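Local atomic coordinates of trilobed Protease (PDB entry 2GOP), a protein that forms the beta-propeller domain of a protease from Pyrococcus furiosus, a domain that is thought to control substrate access in related peptidases, and possibly here. Residues W200-W205 / K212-V217; R228-G233 / L246-G251; V265-I270 / M305-D310; D272-F277 / L287-G292. One frame throughout, in Å; residues are numbered along the deposited sequence. Where two conformers were deposited one is given.

In the fold
Seven four-stranded antiparallel sheets follow one another along the chain as the blades of the propeller. Contact 1 closes a short loop between the third and fourth strands of the fourth blade. Contact 2 comes next in series, closing a longer loop between the middle strands of the fifth, and the two touch through Phe214, Met213 and Tyr249. Contact 3 then joins the first strands of the sixth and seventh blades, and the hairpin of contact 4 is nested inside the chain it encloses. Strands 264-271 and 274-281 are neighbours in one sheet, which ties contacts 3 and 4 together, and contact 2 packs against both.

Contact 1. Residues W200-W205 / K212-V217; sequences WDIYIW and KMFEKV
Ile202 meets Phe214 and Val217 on one face of this antiparallel strand pair, which forms the outer half of a propeller blade. CD1 of Ile202 lies 3.9 Å from CD2 of Phe214, the two side chains running side by side, and the same CD1 touches CG2 of Val217 at 3.9 Å. The carbonyl of Ile202 is gripped twice: its O takes the N-H of Met213 at 2.7 Å and the N-H of Phe214 at 3.1 Å. Both residues thus face Ile202, a classic beta bulge. A G1 bulge follows, where Lys216 and Val217 share Trp200.

With CG anti to the carbonyl carbon (chi1 -75°), Met213 carries its sulfur to Ile204, SD to CB 3.8 Å. Lys212 works on the other face, its chain bending at chi2 and chi3 as it passes Tyr203; its CB is 3.8 Å from CE2 of that ring. NZ of Lys212 makes a salt bridge to OE1 of Glu215 at 2.6 Å. That charge probably offsets the closeness of two carboxylates, since OD1 of Asp201 lies beside OE1 of Glu215. OD1 of Asp201 takes the N-H of Lys216 at 2.8 Å and is also hydrogen-bonded to ND1 of His189.

Strand 182-188 flanks strand 200-206 on its other side, Ile202 packing on Val184 and Asn186. Towards the next blade, Ile202 and Met213 rest on Leu231 and Ile229 of strand 229-233, and Phe214 sets its ring edge-to-face with Tyr249 of strand 245-249.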
# COMPACT_ATOMS: atom_id res chain seq x y z
N TRP A 200 7.58 -6.66 10.70
CA TRP A 200 8.77 -7.05 9.98
C TRP A 200 9.78 -7.68 10.91
O TRP A 200 9.84 -7.34 12.09
CB TRP A 200 9.40 -5.82 9.33
CG TRP A 200 8.41 -5.10 8.50
CD1 TRP A 200 7.49 -4.17 8.93
CD2 TRP A 200 8.19 -5.29 7.12
NE1 TRP A 200 6.73 -3.76 7.87
CE2 TRP A 200 7.14 -4.43 6.75
CE3 TRP A 200 8.79 -6.09 6.15
CZ2 TRP A 200 6.68 -4.35 5.44
CZ3 TRP A 200 8.33 -6.01 4.86
CH2 TRP A 200 7.28 -5.15 4.51
N ASP A 201 10.55 -8.61 10.37
CA ASP A 201 11.83 -9.00 10.95
C ASP A 201 12.91 -8.35 10.10
O ASP A 201 12.76 -8.25 8.89
CB ASP A 201 12.01 -10.52 10.93
CG ASP A 201 10.97 -11.24 11.77
OD1 ASP A 201 10.46 -10.66 12.75
OD2 ASP A 201 10.67 -12.40 11.43
N ILE A 202 13.97 -7.87 10.73
CA ILE A 202 15.06 -7.21 10.00
C ILE A 202 16.38 -7.89 10.34
O ILE A 202 16.75 -7.98 11.51
CB ILE A 202 15.18 -5.71 10.33
CG1 ILE A 202 13.85 -5.00 10.06
CG2 ILE A 202 16.34 -5.09 9.51
CD1 ILE A 202 13.78 -3.59 10.64
N TYR A 203 17.07 -8.35 9.30
CA TYR A 203 18.34 -9.06 9.42
C TYR A 203 19.44 -8.22 8.83
O TYR A 203 19.20 -7.30 8.05
CB TYR A 203 18.29 -10.38 8.66
CG TYR A 203 17.24 -11.33 9.16
CD1 TYR A 203 15.92 -11.24 8.71
CD2 TYR A 203 17.56 -12.33 10.06
CE1 TYR A 203 14.94 -12.12 9.19
CE2 TYR A 203 16.60 -13.22 10.53
CZ TYR A 203 15.30 -13.11 10.09
OH TYR A 203 14.37 -14.00 10.56
N ILE A 204 20.67 -8.54 9.20
CA ILE A 204 21.83 -8.02 8.50
C ILE A 204 22.61 -9.21 7.92
O ILE A 204 22.83 -10.22 8.60
CB ILE A 204 22.69 -7.07 9.39
CG1 ILE A 204 23.69 -6.30 8.52
CG2 ILE A 204 23.39 -7.86 10.52
CD1 ILE A 204 23.99 -4.87 9.00
N TRP A 205 23.00 -9.08 6.66
CA TRP A 205 23.44 -10.19 5.85
C TRP A 205 24.83 -9.91 5.28
O TRP A 205 25.10 -8.81 4.81
CB TRP A 205 22.43 -10.38 4.70
CG TRP A 205 22.55 -11.68 3.94
CD1 TRP A 205 21.81 -12.81 4.13
CD2 TRP A 205 23.45 -11.96 2.85
NE1 TRP A 205 22.19 -13.78 3.23
CE2 TRP A 205 23.19 -13.29 2.44
CE3 TRP A 205 24.44 -11.24 2.19
CZ2 TRP A 205 23.90 -13.91 1.40
CZ3 TRP A 205 25.15 -11.84 1.16
CH2 TRP A 205 24.86 -13.17 0.77
N LYS A 212 19.78 -11.63 13.05
CA LYS A 212 18.57 -10.85 13.24
C LYS A 212 18.90 -9.61 14.07
O LYS A 212 19.57 -9.71 15.11
CB LYS A 212 17.47 -11.69 13.91
CG LYS A 212 16.15 -10.93 14.13
CD LYS A 212 14.93 -11.78 13.79
CE LYS A 212 14.86 -13.07 14.59
NZ LYS A 212 13.69 -13.92 14.27
N MET A 213 18.45 -8.45 13.59
CA MET A 213 18.61 -7.19 14.33
C MET A 213 17.32 -6.83 15.05
O MET A 213 17.36 -6.33 16.20
CB MET A 213 19.02 -6.06 13.39
CG MET A 213 20.49 -6.12 12.96
SD MET A 213 20.97 -4.75 11.87
CE MET A 213 21.03 -3.38 13.00
N PHE A 214 16.19 -7.06 14.39
CA PHE A 214 14.88 -6.70 14.95
C PHE A 214 13.87 -7.80 14.70
O PHE A 214 13.79 -8.35 13.60
CB PHE A 214 14.39 -5.39 14.35
CG PHE A 214 15.28 -4.22 14.67
CD1 PHE A 214 15.25 -3.64 15.92
CD2 PHE A 214 16.17 -3.73 13.71
CE1 PHE A 214 16.07 -2.56 16.22
CE2 PHE A 214 17.00 -2.66 14.01
CZ PHE A 214 16.96 -2.08 15.26
N GLU A 215 13.09 -8.11 15.74
CA GLU A 215 12.06 -9.15 15.69
C GLU A 215 10.66 -8.54 15.80
O GLU A 215 10.38 -7.82 16.74
CB GLU A 215 12.29 -10.13 16.85
CG GLU A 215 11.17 -11.14 17.07
CD GLU A 215 10.93 -12.04 15.88
OE1 GLU A 215 11.87 -12.27 15.09
OE2 GLU A 215 9.80 -12.52 15.74
N LYS A 216 9.81 -8.83 14.82
CA LYS A 216 8.42 -8.37 14.83
C LYS A 216 8.29 -6.89 15.23
O LYS A 216 7.74 -6.55 16.28
CB LYS A 216 7.57 -9.25 15.76
CG LYS A 216 6.09 -9.09 15.54
CD LYS A 216 5.29 -9.80 16.63
CE LYS A 216 3.85 -9.32 16.63
NZ LYS A 216 3.05 -10.04 17.67
N VAL A 217 8.79 -6.02 14.36
CA VAL A 217 8.74 -4.59 14.56
C VAL A 217 7.86 -4.02 13.46
O VAL A 217 7.75 -4.59 12.39
CB VAL A 217 10.16 -3.97 14.53
CG1 VAL A 217 10.96 -4.41 15.77
CG2 VAL A 217 10.91 -4.35 13.23

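Contact 2. Residues R228-G233 / L246-G251; sequences RILLYG and LYIYDG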
# COMPACT_ATOMS: atom_id res chain seq x y z
N ARG A 228 24.36 5.20 10.57
CA ARG A 228 22.98 5.24 11.03
C ARG A 228 22.06 4.59 10.02
O ARG A 228 22.24 4.75 8.83
CB ARG A 228 22.53 6.68 11.27
CG ARG A 228 23.08 7.30 12.54
CD ARG A 228 22.58 8.71 12.74
NE ARG A 228 23.23 9.33 13.89
CZ ARG A 228 23.06 10.60 14.28
NH1 ARG A 228 22.25 11.42 13.60
NH2 ARG A 228 23.72 11.05 15.34
N ILE A 229 21.08 3.85 10.52
CA ILE A 229 20.09 3.20 9.68
C ILE A 229 18.77 3.94 9.85
O ILE A 229 18.32 4.21 10.98
CB ILE A 229 19.96 1.70 10.01
CG1 ILE A 229 21.25 0.98 9.61
CG2 ILE A 229 18.78 1.07 9.28
CD1 ILE A 229 21.43 -0.47 10.20
N LEU A 230 18.16 4.30 8.73
CA LEU A 230 16.89 5.02 8.73
C LEU A 230 15.76 4.00 8.55
O LEU A 230 15.76 3.23 7.60
CB LEU A 230 16.87 6.05 7.60
CG LEU A 230 15.62 6.93 7.50
CD1 LEU A 230 15.46 7.77 8.80
CD2 LEU A 230 15.67 7.80 6.23
N LEU A 231 14.80 4.05 9.47
CA LEU A 231 13.68 3.12 9.50
C LEU A 231 12.37 3.88 9.26
O LEU A 231 12.21 5.04 9.69
CB LEU A 231 13.64 2.34 10.82
CG LEU A 231 14.96 1.65 11.24
CD1 LEU A 231 15.05 1.53 12.78
CD2 LEU A 231 15.11 0.29 10.60
N TYR A 232 11.45 3.23 8.55
CA TYR A 232 10.17 3.80 8.16
C TYR A 232 9.04 2.89 8.64
O TYR A 232 9.08 1.68 8.42
CB TYR A 232 10.14 3.90 6.64
CG TYR A 232 8.96 4.60 6.02
CD1 TYR A 232 8.95 5.98 5.85
CD2 TYR A 232 7.87 3.88 5.51
CE1 TYR A 232 7.87 6.64 5.23
CE2 TYR A 232 6.81 4.53 4.89
CZ TYR A 232 6.81 5.90 4.75
OH TYR A 232 5.74 6.56 4.14
N GLY A 233 8.04 3.45 9.31
CA GLY A 233 6.90 2.65 9.75
C GLY A 233 6.14 3.25 10.91
O GLY A 233 6.15 4.45 11.10
N LEU A 246 9.41 8.25 10.88
CA LEU A 246 10.82 8.01 10.62
C LEU A 246 11.55 7.76 11.92
O LEU A 246 11.32 8.43 12.94
CB LEU A 246 11.46 9.18 9.85
CG LEU A 246 10.95 9.40 8.43
CD1 LEU A 246 11.48 10.72 7.86
CD2 LEU A 246 11.32 8.22 7.51
N TYR A 247 12.45 6.79 11.89
CA TYR A 247 13.24 6.42 13.06
C TYR A 247 14.68 6.20 12.64
O TYR A 247 14.96 5.79 11.50
CB TYR A 247 12.70 5.15 13.72
CG TYR A 247 11.23 5.18 14.02
CD1 TYR A 247 10.30 4.82 13.05
CD2 TYR A 247 10.76 5.59 15.26
CE1 TYR A 247 8.94 4.86 13.32
CE2 TYR A 247 9.40 5.64 15.54
CZ TYR A 247 8.50 5.27 14.57
OH TYR A 247 7.14 5.32 14.83
N ILE A 248 15.59 6.48 13.57
CA ILE A 248 17.00 6.27 13.35
C ILE A 248 17.52 5.25 14.35
O ILE A 248 17.33 5.43 15.55
CB ILE A 248 17.80 7.56 13.55
CG1 ILE A 248 17.38 8.62 12.54
CG2 ILE A 248 19.30 7.27 13.44
CD1 ILE A 248 18.11 9.94 12.74
N TYR A 249 18.19 4.20 13.84
CA TYR A 249 18.94 3.26 14.65
C TYR A 249 20.45 3.57 14.60
O TYR A 249 21.08 3.55 13.53
CB TYR A 249 18.64 1.81 14.24
CG TYR A 249 19.41 0.79 15.06
CD1 TYR A 249 19.35 0.80 16.47
CD2 TYR A 249 20.23 -0.16 14.46
CE1 TYR A 249 20.06 -0.09 17.24
CE2 TYR A 249 20.95 -1.09 15.25
CZ TYR A 249 20.85 -1.03 16.63
OH TYR A 249 21.55 -1.91 17.44
N ASP A 250 21.03 3.82 15.78
CA ASP A 250 22.43 4.25 15.93
C ASP A 250 23.35 3.20 16.58
O ASP A 250 24.50 3.50 16.92
CB ASP A 250 22.48 5.53 16.78
CG ASP A 250 21.83 5.35 18.16
OD1 ASP A 250 21.17 4.30 18.41
OD2 ASP A 250 21.98 6.27 18.99
N GLY A 251 22.84 1.99 16.77
CA GLY A 251 23.57 0.94 17.50
C GLY A 251 23.17 0.85 18.96
O GLY A 251 23.62 -0.07 19.68
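The N-H of Leu231 reaches the carbonyl O of Tyr247 at 2.7 Å and almost straight, 173° at the hydrogen. It is one of four backbone bonds between residues 228-233 and 246-251, on the two central strands of a propeller blade, an antiparallel beta hairpin in regular register. Tyr247 returns its own N-H to O of Leu231, and Ile229 and Tyr249 form the second hydrogen-bonded pair. Around O of Tyr247 there is more than one neighbour: with CG anti to the backbone N (chi1 -178°), Leu230 turns CD1 to 3.4 Å from this O.

Leu231, Tyr247 and Tyr249 share one face. CB of Leu231 is 4.1 Å from CB of Tyr247, while its CD1 runs on to CB of Tyr249 at 3.9 Å, the two side chains pointing the same way. The Tyr247 ring lies along the opposite strand, bringing the edge atom CE1 to within 3.6 Å of O of Gly233. An alanine in place of Tyr247 would keep the backbone pairing but would probably open a gap beside Gly233 and Pro235, which the ring now fills.

The other face carries Leu230, Tyr232, Leu246 and Ile248, and turns to the following blade. CD2 of Leu246 meets the edge of the Tyr232 ring, 3.7 Å from CD1, and the hydroxyl of Tyr232 is hydrogen-bonded to O of Val265. Where the third strand ends, the chain curls back, and N of Gly251 sits 3.5 Å above the plane of the Tyr249 ring, over its centre.

Contact 3. Residues V265-I270 / M305-D310; sequences VGQAKI and MGFDVD
Lys269 reaches from the first strand of one propeller blade to that of the next, meeting something at nearly every atom. CB of Lys269 lies 4.4 Å from CG1 of Val309 and near CE2 of Phe307. CG and CD then slide past the phenyl ring, CD of Lys269 coming to 4.0 Å from CE2 of Phe307. CE passes OD1 of Asp308, and NZ of Lys269 ends between two acceptors: O of Phe307 at 2.9 Å, approached on a lone pair in the carbonyl plane, and OD1 of Asp308 at 3.0 Å, a salt bridge entered from above the carboxylate plane.

Beside it, OE1 of the extended Gln267 takes the N-H of Phe307 and NE2 gives to O of Phe307, both weak bonds at 3.3 Å, NE2 lying over one face of the ring. Phe307 projects between the two strands, with CG set between its backbone N and carbonyl carbon (chi1 69°), which swings the ring toward strand 264-271, CE1 of Phe307 edge-on to O of Gln267 at 3.6 Å.

Strands 264-271 and 303-309 run nearly parallel, yet side chains rather than backbone pairing join them. OD2 of Asp308 accepts from N of Thr22 across the junction with the first blade, which shares no sheet with the last in this open-Velcro propeller. An alanine in place of Lys269 would probably leave Asp308 without its cationic mate and Phe307 O with only the weak Gln267 bond from this strand. Between these segments, a buried ring packed by aliphatic chain thus lies among polar side-chain bonds that depend on Gln267 and Lys269.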
# COMPACT_ATOMS: atom_id res chain seq x y z
N VAL A 265 4.49 11.04 5.95
CA VAL A 265 5.83 11.12 5.38
C VAL A 265 5.84 10.40 4.04
O VAL A 265 5.28 9.34 3.92
CB VAL A 265 6.89 10.44 6.30
CG1 VAL A 265 8.29 10.43 5.64
CG2 VAL A 265 6.95 11.11 7.65
N GLY A 266 6.47 10.99 3.03
CA GLY A 266 6.67 10.33 1.74
C GLY A 266 8.01 9.61 1.73
O GLY A 266 8.22 8.69 2.48
N GLN A 267 8.92 10.08 0.89
CA GLN A 267 10.24 9.48 0.76
C GLN A 267 11.19 10.11 1.78
O GLN A 267 11.01 11.26 2.17
CB GLN A 267 10.75 9.71 -0.67
CG GLN A 267 12.11 9.09 -0.98
CD GLN A 267 12.69 9.56 -2.32
OE1 GLN A 267 12.07 10.32 -3.06
NE2 GLN A 267 13.91 9.11 -2.61
N ALA A 268 12.20 9.36 2.22
CA ALA A 268 13.17 9.81 3.21
C ALA A 268 14.53 9.19 2.91
O ALA A 268 14.61 8.04 2.50
CB ALA A 268 12.71 9.43 4.62
N LYS A 269 15.60 9.95 3.11
CA LYS A 269 16.96 9.50 2.88
C LYS A 269 17.86 10.06 3.98
O LYS A 269 17.54 11.08 4.55
CB LYS A 269 17.45 9.96 1.50
CG LYS A 269 16.73 9.28 0.35
CD LYS A 269 17.24 9.73 -1.01
CE LYS A 269 16.95 8.68 -2.10
NZ LYS A 269 16.75 9.25 -3.47
N ILE A 270 18.95 9.37 4.28
CA ILE A 270 19.88 9.81 5.31
C ILE A 270 21.24 10.00 4.68
O ILE A 270 21.72 9.13 3.95
CB ILE A 270 19.94 8.82 6.52
CG1 ILE A 270 20.77 9.39 7.67
CG2 ILE A 270 20.50 7.45 6.11
CD1 ILE A 270 20.48 8.76 9.03
N MET A 305 7.93 15.51 -5.97
CA MET A 305 7.69 14.17 -6.47
C MET A 305 9.01 13.43 -6.66
O MET A 305 9.46 13.18 -7.77
CB MET A 305 6.92 14.23 -7.79
CG MET A 305 5.50 14.78 -7.61
SD MET A 305 4.61 14.92 -9.16
CE MET A 305 4.50 13.21 -9.66
N GLY A 306 9.62 13.08 -5.54
CA GLY A 306 10.91 12.41 -5.54
C GLY A 306 12.08 13.39 -5.44
O GLY A 306 12.03 14.51 -5.97
N PHE A 307 13.13 12.96 -4.76
CA PHE A 307 14.32 13.76 -4.60
C PHE A 307 15.51 12.85 -4.37
O PHE A 307 15.36 11.65 -4.16
CB PHE A 307 14.17 14.70 -3.40
CG PHE A 307 14.16 13.98 -2.08
CD1 PHE A 307 13.00 13.40 -1.60
CD2 PHE A 307 15.32 13.85 -1.35
CE1 PHE A 307 13.00 12.71 -0.40
CE2 PHE A 307 15.33 13.16 -0.15
CZ PHE A 307 14.16 12.59 0.31
N ASP A 308 16.70 13.44 -4.38
CA ASP A 308 17.90 12.72 -4.01
C ASP A 308 18.88 13.73 -3.45
O ASP A 308 18.73 14.92 -3.66
CB ASP A 308 18.49 12.03 -5.24
CG ASP A 308 19.48 10.95 -4.89
OD1 ASP A 308 19.49 10.47 -3.74
OD2 ASP A 308 20.24 10.56 -5.80
N VAL A 309 19.89 13.24 -2.74
CA VAL A 309 20.89 14.11 -2.13
C VAL A 309 22.28 13.45 -2.12
O VAL A 309 22.42 12.27 -1.80
CB VAL A 309 20.48 14.51 -0.69
CG1 VAL A 309 20.09 13.27 0.14
CG2 VAL A 309 21.59 15.28 0.00
N ASP A 310 23.29 14.21 -2.52
CA ASP A 310 24.68 13.81 -2.33
C ASP A 310 25.45 15.06 -1.90
O ASP A 310 25.36 15.45 -0.74
CB ASP A 310 25.23 13.12 -3.58
CG ASP A 310 26.65 12.57 -3.39
OD1 ASP A 310 26.93 11.94 -2.35
OD2 ASP A 310 27.49 12.77 -4.30

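Contact 4. Residues D272-F277 / L287-G292; sequences DGKVYF and LYIWDG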
# COMPACT_ATOMS: atom_id res chain seq x y z
N ASP A 272 25.16 11.69 5.86
CA ASP A 272 25.98 12.34 6.88
C ASP A 272 25.17 12.62 8.14
O ASP A 272 25.29 13.70 8.73
CB ASP A 272 26.61 13.64 6.34
CG ASP A 272 27.60 13.39 5.21
OD1 ASP A 272 28.10 12.25 5.07
OD2 ASP A 272 27.88 14.35 4.45
N GLY A 273 24.34 11.65 8.54
CA GLY A 273 23.56 11.75 9.77
C GLY A 273 22.38 12.70 9.72
O GLY A 273 21.69 12.87 10.71
N LYS A 274 22.15 13.33 8.57
CA LYS A 274 21.02 14.23 8.40
C LYS A 274 19.97 13.51 7.57
O LYS A 274 20.30 12.80 6.63
CB LYS A 274 21.45 15.53 7.73
CG LYS A 274 22.41 16.37 8.57
CD LYS A 274 22.93 17.57 7.79
CE LYS A 274 24.04 18.31 8.54
NZ LYS A 274 24.35 19.65 7.91
N VAL A 275 18.71 13.73 7.91
CA VAL A 275 17.63 13.02 7.27
C VAL A 275 16.85 14.01 6.42
O VAL A 275 16.44 15.06 6.89
CB VAL A 275 16.72 12.32 8.31
CG1 VAL A 275 15.50 11.69 7.63
CG2 VAL A 275 17.51 11.25 9.07
N TYR A 276 16.67 13.63 5.16
CA TYR A 276 15.98 14.43 4.18
C TYR A 276 14.68 13.69 3.89
O TYR A 276 14.69 12.49 3.64
CB TYR A 276 16.83 14.53 2.91
CG TYR A 276 18.18 15.21 3.11
CD1 TYR A 276 19.24 14.55 3.69
CD2 TYR A 276 18.38 16.52 2.70
CE1 TYR A 276 20.46 15.18 3.87
CE2 TYR A 276 19.60 17.16 2.87
CZ TYR A 276 20.64 16.48 3.45
OH TYR A 276 21.85 17.11 3.63
N PHE A 277 13.56 14.41 3.94
CA PHE A 277 12.27 13.77 3.83
C PHE A 277 11.17 14.71 3.38
O PHE A 277 11.27 15.92 3.53
CB PHE A 277 11.89 13.16 5.19
CG PHE A 277 11.69 14.18 6.26
CD1 PHE A 277 12.78 14.69 6.95
CD2 PHE A 277 10.42 14.65 6.57
CE1 PHE A 277 12.61 15.65 7.93
CE2 PHE A 277 10.25 15.61 7.55
CZ PHE A 277 11.35 16.11 8.23
N LEU A 287 9.56 19.34 1.09
CA LEU A 287 10.84 18.69 1.39
C LEU A 287 11.50 19.39 2.56
O LEU A 287 11.65 20.63 2.55
CB LEU A 287 11.77 18.78 0.18
CG LEU A 287 12.76 17.67 -0.23
CD1 LEU A 287 13.95 18.32 -0.95
CD2 LEU A 287 13.24 16.74 0.88
N TYR A 288 11.94 18.60 3.54
CA TYR A 288 12.60 19.10 4.74
C TYR A 288 13.93 18.41 4.99
O TYR A 288 14.22 17.37 4.42
CB TYR A 288 11.72 18.85 5.97
CG TYR A 288 10.45 19.65 6.00
CD1 TYR A 288 9.28 19.14 5.44
CD2 TYR A 288 10.42 20.92 6.56
CE1 TYR A 288 8.11 19.89 5.45
CE2 TYR A 288 9.25 21.68 6.57
CZ TYR A 288 8.10 21.15 6.03
OH TYR A 288 6.95 21.91 6.03
N ILE A 289 14.71 18.99 5.90
CA ILE A 289 15.90 18.34 6.41
C ILE A 289 15.80 18.33 7.92
O ILE A 289 15.36 19.32 8.55
CB ILE A 289 17.21 19.03 5.94
CG1 ILE A 289 18.44 18.20 6.33
CG2 ILE A 289 17.31 20.46 6.48
CD1 ILE A 289 19.75 18.88 6.03
N TRP A 290 16.21 17.21 8.51
CA TRP A 290 16.32 17.08 9.95
C TRP A 290 17.78 16.90 10.33
O TRP A 290 18.50 16.08 9.73
CB TRP A 290 15.49 15.90 10.45
CG TRP A 290 15.58 15.72 11.92
CD1 TRP A 290 14.77 16.27 12.86
CD2 TRP A 290 16.54 14.92 12.63
NE1 TRP A 290 15.16 15.87 14.11
CE2 TRP A 290 16.24 15.04 14.00
CE3 TRP A 290 17.61 14.11 12.24
CZ2 TRP A 290 16.99 14.40 14.98
CZ3 TRP A 290 18.35 13.47 13.22
CH2 TRP A 290 18.03 13.62 14.58
N ASP A 291 18.21 17.67 11.32
CA ASP A 291 19.57 17.58 11.84
C ASP A 291 19.61 17.75 13.36
O ASP A 291 20.62 18.15 13.92
CB ASP A 291 20.46 18.62 11.13
CG ASP A 291 20.16 20.06 11.55
OD1 ASP A 291 19.11 20.31 12.19
OD2 ASP A 291 20.99 20.94 11.24
N GLY A 292 18.51 17.42 14.02
CA GLY A 292 18.28 17.76 15.41
C GLY A 292 17.11 18.72 15.51
O GLY A 292 16.46 18.80 16.55
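This is a beta-hairpin contact between the two central strands of the sixth propeller blade, antiparallel and in regular register, with Phe277 and Trp290 on one face and Tyr276 and Ile289 on the other. Phe277 turns its ring across the neighbouring strand. CB of Tyr288 stands over one face, a CH-pi contact with CZ of Phe277 3.6 Å away, while CB of Trp290 comes to the edge, 3.8 Å from CE1. The Phe277 and Tyr288 rings are inclined by only 23°, but with centroids 5.8 Å apart they are too offset to stack.

On the second face Ile289 lies alongside Tyr276, its CG1 anti to the backbone N (chi1 -172°). CG1 of Ile289 sits over the Tyr276 ring, 4.0 Å from its centroid, and CD1 of Ile289 touches CE2 of Tyr276 at 3.6 Å. Four backbone bonds cross between 272-277 and 287-292, the shortest from N of Trp290 to O of Val275 at 2.7 Å.

Strand 264-271 flanks strand 274-281 toward the propeller axis, and strand 294-296 flanks strand 284-290 at the periphery. Val275, Phe277 and Trp290 pack against Leu246 and Ile248 of the preceding blade, whereas Tyr276 leans on Phe307 and Val309 of the following one.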